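Side-chain contacts in Cas13d (uncultured Ruminococcus sp, PDB 6IV9), which probably processes CRISPR RNA and, guided by it, cleaves target RNA through two HEPN domains, here captured as a binary complex with its crRNA: residues 193-198 against 204-209; 254-259 against 581-586; 274-279 against 318-323. The protein carries 2 engineered substitutions. All coordinates share one frame; numbering follows the deposited sequence.

Interaction 1. Residues 193-198 against 204-209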
loop_
_atom_site.group_PDB
_atom_site.type_symbol
_atom_site.label_atom_id
_atom_site.label_comp_id
_atom_site.label_asym_id
_atom_site.label_seq_id
_atom_site.Cartn_x
_atom_site.Cartn_y
_atom_site.Cartn_z
ATOM N N ALA A 193 -12.568 -7.712 3.817
ATOM C CA ALA A 193 -13.525 -6.897 3.047
ATOM C C ALA A 193 -14.570 -7.801 2.384
ATOM O O ALA A 193 -15.734 -7.479 2.429
ATOM C CB ALA A 193 -12.787 -6.097 2.023
ATOM N N LEU A 194 -14.137 -8.905 1.797
ATOM C CA LEU A 194 -15.089 -9.822 1.127
ATOM C C LEU A 194 -16.065 -10.410 2.148
ATOM O O LEU A 194 -17.230 -10.440 1.855
ATOM C CB LEU A 194 -14.291 -10.886 0.378
ATOM C CG LEU A 194 -13.578 -10.338 -0.848
ATOM C CD1 LEU A 194 -12.572 -11.325 -1.383
ATOM C CD2 LEU A 194 -14.581 -9.957 -1.910
ATOM N N ASN A 195 -15.580 -10.831 3.307
ATOM C CA ASN A 195 -16.468 -11.350 4.374
ATOM C C ASN A 195 -17.402 -10.245 4.871
ATOM O O ASN A 195 -18.565 -10.512 5.100
ATOM C CB ASN A 195 -15.686 -11.942 5.538
ATOM C CG ASN A 195 -15.271 -13.361 5.238
ATOM O OD1 ASN A 195 -16.083 -14.255 5.311
ATOM N ND2 ASN A 195 -14.038 -13.557 4.833
ATOM N N ASN A 196 -16.870 -9.046 5.036
ATOM C CA ASN A 196 -17.629 -7.885 5.552
ATOM C C ASN A 196 -18.766 -7.529 4.598
ATOM O O ASN A 196 -19.836 -7.193 5.044
ATOM C CB ASN A 196 -16.736 -6.667 5.720
ATOM C CG ASN A 196 -17.496 -5.530 6.351
ATOM O OD1 ASN A 196 -18.130 -5.707 7.361
ATOM N ND2 ASN A 196 -17.453 -4.377 5.733
ATOM N N MET A 197 -18.512 -7.705 3.308
ATOM C CA MET A 197 -19.395 -7.361 2.169
ATOM C C MET A 197 -20.704 -8.141 2.286
ATOM O O MET A 197 -21.715 -7.664 1.803
ATOM C CB MET A 197 -18.682 -7.788 0.888
ATOM C CG MET A 197 -19.160 -7.148 -0.355
ATOM S SD MET A 197 -17.803 -6.356 -1.227
ATOM C CE MET A 197 -17.645 -4.881 -0.232
ATOM N N LEU A 198 -20.652 -9.302 2.921
ATOM C CA LEU A 198 -21.823 -10.185 3.093
ATOM C C LEU A 198 -22.897 -9.508 3.943
ATOM O O LEU A 198 -24.073 -9.700 3.659
ATOM C CB LEU A 198 -21.357 -11.480 3.751
ATOM C CG LEU A 198 -20.480 -12.373 2.884
ATOM C CD1 LEU A 198 -20.194 -13.667 3.597
ATOM C CD2 LEU A 198 -21.152 -12.658 1.566
ATOM N N GLU A 204 -19.944 -16.034 14.247
ATOM C CA GLU A 204 -18.689 -16.567 14.836
ATOM C C GLU A 204 -17.731 -16.977 13.705
ATOM O O GLU A 204 -16.554 -16.555 13.745
ATOM C CB GLU A 204 -18.990 -17.738 15.772
ATOM C CG GLU A 204 -18.705 -17.454 17.242
ATOM C CD GLU A 204 -18.793 -18.675 18.146
ATOM O OE1 GLU A 204 -17.817 -18.947 18.873
ATOM O OE2 GLU A 204 -19.838 -19.359 18.116
ATOM N N SER A 205 -18.236 -17.695 12.689
ATOM C CA SER A 205 -17.391 -18.221 11.572
ATOM C C SER A 205 -16.736 -17.093 10.759
ATOM O O SER A 205 -17.263 -15.955 10.731
ATOM C CB SER A 205 -18.136 -19.157 10.652
ATOM O OG SER A 205 -17.569 -19.139 9.345
ATOM N N TYR A 206 -15.599 -17.402 10.148
ATOM C CA TYR A 206 -14.903 -16.362 9.359
ATOM C C TYR A 206 -14.416 -16.919 8.025
ATOM O O TYR A 206 -14.744 -16.372 6.994
ATOM C CB TYR A 206 -13.771 -15.724 10.163
ATOM C CG TYR A 206 -13.144 -14.557 9.451
ATOM C CD1 TYR A 206 -13.780 -13.328 9.392
ATOM C CD2 TYR A 206 -11.939 -14.700 8.790
ATOM C CE1 TYR A 206 -13.227 -12.266 8.700
ATOM C CE2 TYR A 206 -11.364 -13.643 8.109
ATOM C CZ TYR A 206 -12.011 -12.429 8.065
ATOM O OH TYR A 206 -11.419 -11.423 7.393
ATOM N N ASP A 207 -13.604 -17.962 8.086
ATOM C CA ASP A 207 -13.014 -18.410 6.805
ATOM C C ASP A 207 -13.689 -19.646 6.241
ATOM O O ASP A 207 -13.060 -20.373 5.501
ATOM C CB ASP A 207 -11.526 -18.131 6.638
ATOM C CG ASP A 207 -11.313 -17.047 5.593
ATOM O OD1 ASP A 207 -12.326 -16.511 5.067
ATOM O OD2 ASP A 207 -10.159 -16.755 5.322
ATOM N N ASP A 208 -14.957 -19.815 6.590
ATOM C CA ASP A 208 -15.793 -20.879 5.981
ATOM C C ASP A 208 -15.941 -20.515 4.504
ATOM O O ASP A 208 -16.120 -21.414 3.679
ATOM C CB ASP A 208 -17.153 -20.983 6.668
ATOM C CG ASP A 208 -17.210 -22.151 7.630
ATOM O OD1 ASP A 208 -16.141 -22.540 8.129
ATOM O OD2 ASP A 208 -18.311 -22.665 7.852
ATOM N N PHE A 209 -15.827 -19.222 4.206
ATOM C CA PHE A 209 -16.018 -18.762 2.818
ATOM C C PHE A 209 -14.673 -18.771 2.100
ATOM O O PHE A 209 -14.460 -19.687 1.356
ATOM C CB PHE A 209 -16.739 -17.417 2.841
ATOM C CG PHE A 209 -16.732 -16.634 1.561
ATOM C CD1 PHE A 209 -16.686 -17.267 0.341
ATOM C CD2 PHE A 209 -16.784 -15.258 1.583
ATOM C CE1 PHE A 209 -16.686 -16.542 -0.833
ATOM C CE2 PHE A 209 -16.778 -14.531 0.411
ATOM C CZ PHE A 209 -16.731 -15.175 -0.797
#
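The carboxamide of Asn195 lies over one face of the Tyr206 ring, tilted 28° from its plane, with Asn195 ND2 4.0 Å above and shifted toward the rim near CZ. Tyr206 also stacks on His828. The Phe209 ring is met at its edge instead: Asn195 OD1 comes near the ring plane at 3.9 Å from Phe209 CD2, and the backbone O of Leu194 borders the same edge near CE2. Leu198 CD1 approaches Phe209 CD2 obliquely at 4.3 Å, while Leu194 CB adds a looser apolar touch. The example illustrates how a chain leaving a helix can fold back on it: only five residues separate segment 193-198, on helix 168-197, from segment 204-209, and one asparagine meets three residues of the returning chain. Its CG stands anti to the carbonyl carbon (chi1 -82°), which carries the amide out toward that chain. Asn195 ND2 bonds to Val191 O, one turn earlier, and reaches Asp207 OD1 by a weak hydrogen bond of 3.4 Å. Asn195 OD1 and Tyr206 O, only 3.0 Å apart, are both acceptors and form no bond. Phe209 also packs on Lys244 of helix 232-251 and Leu281 of helix 267-291.

Interaction 2. Residues 254-259 against 581-586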
loop_
_atom_site.group_PDB
_atom_site.type_symbol
_atom_site.label_atom_id
_atom_site.label_comp_id
_atom_site.label_asym_id
_atom_site.label_seq_id
_atom_site.Cartn_x
_atom_site.Cartn_y
_atom_site.Cartn_z
ATOM N N LEU A 254 -20.341 -6.349 -5.031
ATOM C CA LEU A 254 -19.126 -6.566 -5.863
ATOM C C LEU A 254 -18.932 -5.398 -6.830
ATOM O O LEU A 254 -17.827 -5.156 -7.258
ATOM C CB LEU A 254 -19.190 -7.908 -6.591
ATOM C CG LEU A 254 -18.759 -9.104 -5.752
ATOM C CD1 LEU A 254 -18.957 -10.401 -6.507
ATOM C CD2 LEU A 254 -17.318 -8.967 -5.294
ATOM N N GLY A 255 -19.998 -4.658 -7.091
ATOM C CA GLY A 255 -19.972 -3.486 -7.978
ATOM C C GLY A 255 -19.081 -2.392 -7.422
ATOM O O GLY A 255 -18.590 -1.577 -8.178
ATOM N N TYR A 256 -18.863 -2.418 -6.116
ATOM C CA TYR A 256 -18.012 -1.413 -5.437
ATOM C C TYR A 256 -16.587 -1.530 -5.980
ATOM O O TYR A 256 -15.919 -0.514 -6.106
ATOM C CB TYR A 256 -18.075 -1.616 -3.927
ATOM C CG TYR A 256 -19.288 -1.008 -3.274
ATOM C CD1 TYR A 256 -19.713 0.263 -3.600
ATOM C CD2 TYR A 256 -20.011 -1.704 -2.332
ATOM C CE1 TYR A 256 -20.809 0.840 -2.988
ATOM C CE2 TYR A 256 -21.121 -1.154 -1.725
ATOM C CZ TYR A 256 -21.521 0.123 -2.050
ATOM O OH TYR A 256 -22.597 0.668 -1.442
ATOM N N PHE A 257 -16.185 -2.756 -6.297
ATOM C CA PHE A 257 -14.822 -3.102 -6.762
ATOM C C PHE A 257 -14.713 -3.006 -8.276
ATOM O O PHE A 257 -13.675 -3.319 -8.796
ATOM C CB PHE A 257 -14.532 -4.556 -6.430
ATOM C CG PHE A 257 -14.423 -4.875 -4.969
ATOM C CD1 PHE A 257 -13.807 -4.005 -4.095
ATOM C CD2 PHE A 257 -14.889 -6.070 -4.481
ATOM C CE1 PHE A 257 -13.679 -4.329 -2.759
ATOM C CE2 PHE A 257 -14.768 -6.391 -3.145
ATOM C CZ PHE A 257 -14.161 -5.518 -2.284
ATOM N N GLY A 258 -15.763 -2.581 -8.951
ATOM C CA GLY A 258 -15.701 -2.570 -10.417
ATOM C C GLY A 258 -16.072 -3.926 -10.987
ATOM O O GLY A 258 -15.834 -4.116 -12.150
ATOM N N LEU A 259 -16.535 -4.850 -10.146
ATOM C CA LEU A 259 -17.016 -6.185 -10.586
ATOM C C LEU A 259 -18.542 -6.173 -10.716
ATOM O O LEU A 259 -19.210 -6.771 -9.910
ATOM C CB LEU A 259 -16.563 -7.252 -9.603
ATOM C CG LEU A 259 -15.062 -7.454 -9.569
ATOM C CD1 LEU A 259 -14.698 -8.479 -8.525
ATOM C CD2 LEU A 259 -14.573 -7.872 -10.936
ATOM N N LEU A 581 -29.733 -1.031 -5.834
ATOM C CA LEU A 581 -30.525 -0.631 -4.652
ATOM C C LEU A 581 -29.672 -0.774 -3.394
ATOM O O LEU A 581 -29.784 0.057 -2.529
ATOM C CB LEU A 581 -31.765 -1.511 -4.537
ATOM C CG LEU A 581 -32.552 -1.296 -3.250
ATOM C CD1 LEU A 581 -32.940 0.155 -3.094
ATOM C CD2 LEU A 581 -33.782 -2.172 -3.213
ATOM N N THR A 582 -28.819 -1.786 -3.338
ATOM C CA THR A 582 -27.997 -2.011 -2.130
ATOM C C THR A 582 -27.103 -0.796 -1.895
ATOM O O THR A 582 -26.921 -0.420 -0.770
ATOM C CB THR A 582 -27.129 -3.260 -2.282
ATOM O OG1 THR A 582 -27.988 -4.387 -2.263
ATOM C CG2 THR A 582 -26.128 -3.400 -1.163
ATOM N N MET A 583 -26.539 -0.255 -2.956
ATOM C CA MET A 583 -25.652 0.921 -2.835
ATOM C C MET A 583 -26.439 2.136 -2.344
ATOM O O MET A 583 -25.923 2.870 -1.535
ATOM C CB MET A 583 -24.991 1.204 -4.176
ATOM C CG MET A 583 -24.082 0.079 -4.581
ATOM S SD MET A 583 -23.516 0.257 -6.242
ATOM C CE MET A 583 -22.558 -1.249 -6.360
ATOM N N PHE A 584 -27.651 2.318 -2.848
ATOM C CA PHE A 584 -28.488 3.459 -2.408
ATOM C C PHE A 584 -28.807 3.294 -0.929
ATOM O O PHE A 584 -28.782 4.250 -0.208
ATOM C CB PHE A 584 -29.724 3.603 -3.289
ATOM C CG PHE A 584 -29.407 4.159 -4.648
ATOM C CD1 PHE A 584 -28.945 5.448 -4.787
ATOM C CD2 PHE A 584 -29.521 3.380 -5.775
ATOM C CE1 PHE A 584 -28.622 5.949 -6.030
ATOM C CE2 PHE A 584 -29.209 3.888 -7.019
ATOM C CZ PHE A 584 -28.761 5.171 -7.145
ATOM N N ARG A 585 -29.100 2.073 -0.511
ATOM C CA ARG A 585 -29.364 1.862 0.927
ATOM C C ARG A 585 -28.091 2.192 1.714
ATOM O O ARG A 585 -28.205 2.824 2.732
ATOM C CB ARG A 585 -29.824 0.435 1.210
ATOM C CG ARG A 585 -29.877 0.122 2.692
ATOM C CD ARG A 585 -30.380 -1.260 3.026
ATOM N NE ARG A 585 -31.793 -1.424 2.751
ATOM C CZ ARG A 585 -32.762 -1.086 3.578
ATOM N NH1 ARG A 585 -32.488 -0.600 4.768
ATOM N NH2 ARG A 585 -34.013 -1.226 3.208
ATOM N N ASP A 586 -26.929 1.780 1.213
ATOM C CA ASP A 586 -25.659 2.063 1.919
ATOM C C ASP A 586 -25.482 3.581 2.022
ATOM O O ASP A 586 -25.165 4.044 3.082
ATOM C CB ASP A 586 -24.469 1.434 1.191
ATOM C CG ASP A 586 -24.343 -0.068 1.352
ATOM O OD1 ASP A 586 -24.938 -0.605 2.281
ATOM O OD2 ASP A 586 -23.663 -0.671 0.543
#
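Met583 meets Tyr256 first along helix 581-591, its side chain running antiparallel to the tyrosine's, alongside the ring. Met583 CG touches the phenol end, 3.6 Å from Tyr256 CZ, and the sulfur follows in an oblique Met-aromatic contact, Met583 SD lying 4.8 Å from the Tyr256 ring centroid and 30° off the ring normal. Beyond CG the chain is extended (chi3 -178°), which carries CE over the rim of the ring face and on to the 3-10 turn, where Met583 CE rests 3.8 Å from CA of Gly255; the bare backbone there lets the methyl come close. One helical turn later, Asp586 grips the same hydroxyl end. Tyr256 OH donates to Asp586 OD2 at 2.6 Å, using the anti lone pair of that oxygen, and the carboxylate is nearly coplanar with the ring, so that Asp586 OD2 also borders the ring edge, 3.4 Å from Tyr256 CE2. Asp586 OD1 forms a salt bridge with Arg253, so both carboxylate oxygens are engaged, and the arginine probably stabilises the carboxylate's negative charge. A phenylalanine in place of Tyr256 would probably leave Asp586 OD2 without its hydroxyl donor and Met583 CG without the oxygen it rests against. Around this pair, Phe632 and Ile636 of helix 630-638 pack on Tyr256, and Ile627 of helix 617-627 on Met583, so the 3-10 turn after helix 232-251 meets helix 581-591 within a bundle of helices.

Interaction 3. Residues 274-279 against 318-323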
loop_
_atom_site.group_PDB
_atom_site.type_symbol
_atom_site.label_atom_id
_atom_site.label_comp_id
_atom_site.label_asym_id
_atom_site.label_seq_id
_atom_site.Cartn_x
_atom_site.Cartn_y
_atom_site.Cartn_z
ATOM N N LYS A 274 -19.601 -15.054 -13.186
ATOM C CA LYS A 274 -19.401 -15.773 -11.907
ATOM C C LYS A 274 -18.069 -16.524 -11.916
ATOM O O LYS A 274 -17.409 -16.533 -10.907
ATOM C CB LYS A 274 -20.560 -16.731 -11.656
ATOM C CG LYS A 274 -21.918 -16.075 -11.504
ATOM C CD LYS A 274 -22.892 -16.984 -10.816
ATOM C CE LYS A 274 -24.127 -17.303 -11.608
ATOM N NZ LYS A 274 -24.943 -18.333 -10.933
ATOM N N LYS A 275 -17.719 -17.121 -13.043
ATOM C CA LYS A 275 -16.458 -17.879 -13.165
ATOM C C LYS A 275 -15.272 -16.934 -12.935
ATOM O O LYS A 275 -14.363 -17.300 -12.227
ATOM C CB LYS A 275 -16.418 -18.505 -14.557
ATOM C CG LYS A 275 -15.228 -19.396 -14.847
ATOM C CD LYS A 275 -15.281 -19.992 -16.220
ATOM C CE LYS A 275 -14.453 -21.242 -16.341
ATOM N NZ LYS A 275 -14.644 -21.911 -17.646
ATOM N N ARG A 276 -15.319 -15.746 -13.521
ATOM C CA ARG A 276 -14.232 -14.751 -13.344
ATOM C C ARG A 276 -14.135 -14.351 -11.870
ATOM O O ARG A 276 -13.053 -14.301 -11.371
ATOM C CB ARG A 276 -14.491 -13.523 -14.217
ATOM C CG ARG A 276 -14.314 -13.777 -15.703
ATOM C CD ARG A 276 -14.198 -12.503 -16.489
ATOM N NE ARG A 276 -15.403 -11.720 -16.407
ATOM C CZ ARG A 276 -16.395 -11.767 -17.282
ATOM N NH1 ARG A 276 -16.379 -12.648 -18.260
ATOM N NH2 ARG A 276 -17.395 -10.918 -17.177
ATOM N N VAL A 277 -15.264 -14.100 -11.221
ATOM C CA VAL A 277 -15.266 -13.719 -9.781
ATOM C C VAL A 277 -14.706 -14.875 -8.954
ATOM O O VAL A 277 -13.889 -14.634 -8.095
ATOM C CB VAL A 277 -16.664 -13.296 -9.302
ATOM C CG1 VAL A 277 -16.681 -13.036 -7.818
ATOM C CG2 VAL A 277 -17.155 -12.089 -10.052
ATOM N N TYR A 278 -15.110 -16.094 -9.277
ATOM C CA TYR A 278 -14.612 -17.268 -8.534
ATOM C C TYR A 278 -13.086 -17.348 -8.668
ATOM O O TYR A 278 -12.425 -17.551 -7.680
ATOM C CB TYR A 278 -15.203 -18.549 -9.123
ATOM C CG TYR A 278 -14.506 -19.790 -8.641
ATOM C CD1 TYR A 278 -14.544 -20.143 -7.311
ATOM C CD2 TYR A 278 -13.782 -20.591 -9.498
ATOM C CE1 TYR A 278 -13.894 -21.264 -6.845
ATOM C CE2 TYR A 278 -13.128 -21.720 -9.046
ATOM C CZ TYR A 278 -13.184 -22.059 -7.714
ATOM O OH TYR A 278 -12.556 -23.157 -7.242
ATOM N N HIS A 279 -12.568 -17.160 -9.871
ATOM C CA HIS A 279 -11.106 -17.250 -10.087
ATOM C C HIS A 279 -10.388 -16.191 -9.247
ATOM O O HIS A 279 -9.334 -16.485 -8.719
ATOM C CB HIS A 279 -10.802 -17.086 -11.571
ATOM C CG HIS A 279 -11.172 -18.279 -12.383
ATOM N ND1 HIS A 279 -11.329 -18.233 -13.728
ATOM C CD2 HIS A 279 -11.419 -19.547 -12.027
ATOM C CE1 HIS A 279 -11.648 -19.415 -14.164
ATOM N NE2 HIS A 279 -11.707 -20.226 -13.155
ATOM N N LEU A 318 -7.339 -13.784 -15.856
ATOM C CA LEU A 318 -6.332 -12.713 -15.652
ATOM C C LEU A 318 -6.152 -11.936 -16.952
ATOM O O LEU A 318 -6.110 -10.743 -16.898
ATOM C CB LEU A 318 -5.016 -13.328 -15.188
ATOM C CG LEU A 318 -5.059 -13.964 -13.807
ATOM C CD1 LEU A 318 -3.685 -14.417 -13.394
ATOM C CD2 LEU A 318 -5.619 -12.991 -12.797
ATOM N N ASP A 319 -6.087 -12.636 -18.077
ATOM C CA ASP A 319 -5.954 -11.968 -19.391
ATOM C C ASP A 319 -7.187 -11.119 -19.681
ATOM O O ASP A 319 -7.041 -10.046 -20.180
ATOM C CB ASP A 319 -5.714 -12.993 -20.492
ATOM C CG ASP A 319 -4.285 -13.488 -20.489
ATOM O OD1 ASP A 319 -3.428 -12.750 -20.052
ATOM O OD2 ASP A 319 -4.072 -14.600 -20.910
ATOM N N TYR A 320 -8.358 -11.623 -19.348
ATOM C CA TYR A 320 -9.596 -10.881 -19.642
ATOM C C TYR A 320 -9.603 -9.542 -18.901
ATOM O O TYR A 320 -9.948 -8.541 -19.483
ATOM C CB TYR A 320 -10.784 -11.726 -19.200
ATOM C CG TYR A 320 -12.118 -11.086 -19.438
ATOM C CD1 TYR A 320 -12.640 -10.175 -18.551
ATOM C CD2 TYR A 320 -12.847 -11.375 -20.567
ATOM C CE1 TYR A 320 -13.862 -9.577 -18.767
ATOM C CE2 TYR A 320 -14.069 -10.785 -20.803
ATOM C CZ TYR A 320 -14.581 -9.885 -19.898
ATOM O OH TYR A 320 -15.782 -9.302 -20.137
ATOM N N LEU A 321 -9.243 -9.553 -17.623
ATOM C CA LEU A 321 -9.271 -8.296 -16.845
ATOM C C LEU A 321 -8.254 -7.302 -17.396
ATOM O O LEU A 321 -8.615 -6.175 -17.593
ATOM C CB LEU A 321 -8.974 -8.621 -15.380
ATOM C CG LEU A 321 -9.917 -9.611 -14.705
ATOM C CD1 LEU A 321 -9.366 -10.042 -13.361
ATOM C CD2 LEU A 321 -11.310 -9.026 -14.562
ATOM N N VAL A 322 -7.012 -7.721 -17.601
ATOM C CA VAL A 322 -5.963 -6.783 -18.099
ATOM C C VAL A 322 -6.262 -6.311 -19.519
ATOM O O VAL A 322 -6.039 -5.173 -19.787
ATOM C CB VAL A 322 -4.533 -7.321 -17.969
ATOM C CG1 VAL A 322 -3.571 -6.169 -17.858
ATOM C CG2 VAL A 322 -4.401 -8.185 -16.745
ATOM N N GLU A 323 -6.753 -7.203 -20.369
ATOM C CA GLU A 323 -7.077 -6.856 -21.769
ATOM C C GLU A 323 -8.162 -5.787 -21.760
ATOM O O GLU A 323 -8.082 -4.864 -22.528
ATOM C CB GLU A 323 -7.645 -8.077 -22.473
ATOM C CG GLU A 323 -6.626 -8.904 -23.206
ATOM C CD GLU A 323 -7.146 -10.276 -23.604
ATOM O OE1 GLU A 323 -8.365 -10.423 -23.720
ATOM O OE2 GLU A 323 -6.330 -11.197 -23.776
#
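Stacking dominates the meeting of Arg276 and Tyr320: the guanidinium lies flat on one face of the phenol ring, planes 8° apart and centres separated by 4.1 Å. The overlap is displaced rather than centred. Arg276 NE sits 3.5 Å from Tyr320 CE1, NH1 is closest to CZ, and NH2 lies over toward OH. The same geometry makes a cation-pi contact, off-centre, with Arg276 CZ 31° from the ring normal. A CH-pi contact completes the set, the methylene Arg276 CD resting over the same face 3.9 Å from the Tyr320 ring centroid and nearest to CD1. A bend at chi3 (-64°) turns the guanidinium so that it and CD share the face, while Tyr320 swings out with CG anti to its backbone N (chi1 180°). The pair links helix 267-291 to helix 312-330; farther along the same interface His279 bonds to Thr317 and Glu313, so polar contacts join these helices too. In this worked case a charged group is held at the surface by its flat face and its aliphatic stem together. Stacked this way, the N-H bonds run roughly parallel to the ring instead of into it, which probably leaves these donors able to meet solvent or other polar partners.

How the interactions relate
Taken together, the three contacts show chemistry changing with burial. Interactions 1 and 2 are partly buried and mix apolar packing with polar groups, whereas interaction 3 is a surface contact resting on a single stacked pair. The hydrogen bond across interaction 1 is weak and that across interaction 2 short, while interaction 3 relies on pi contacts. Packing ties them together. Phe257 of the 3-10 turn packs on Leu194 and Met197, joining interactions 1 and 2, and Leu254 meets Val277 between interactions 2 and 3. Helix 267-291, which carries interaction 3, also packs on interaction 1. Along the chain, interaction 1 is local, while interaction 2 spans over 300 residues and encloses interaction 3.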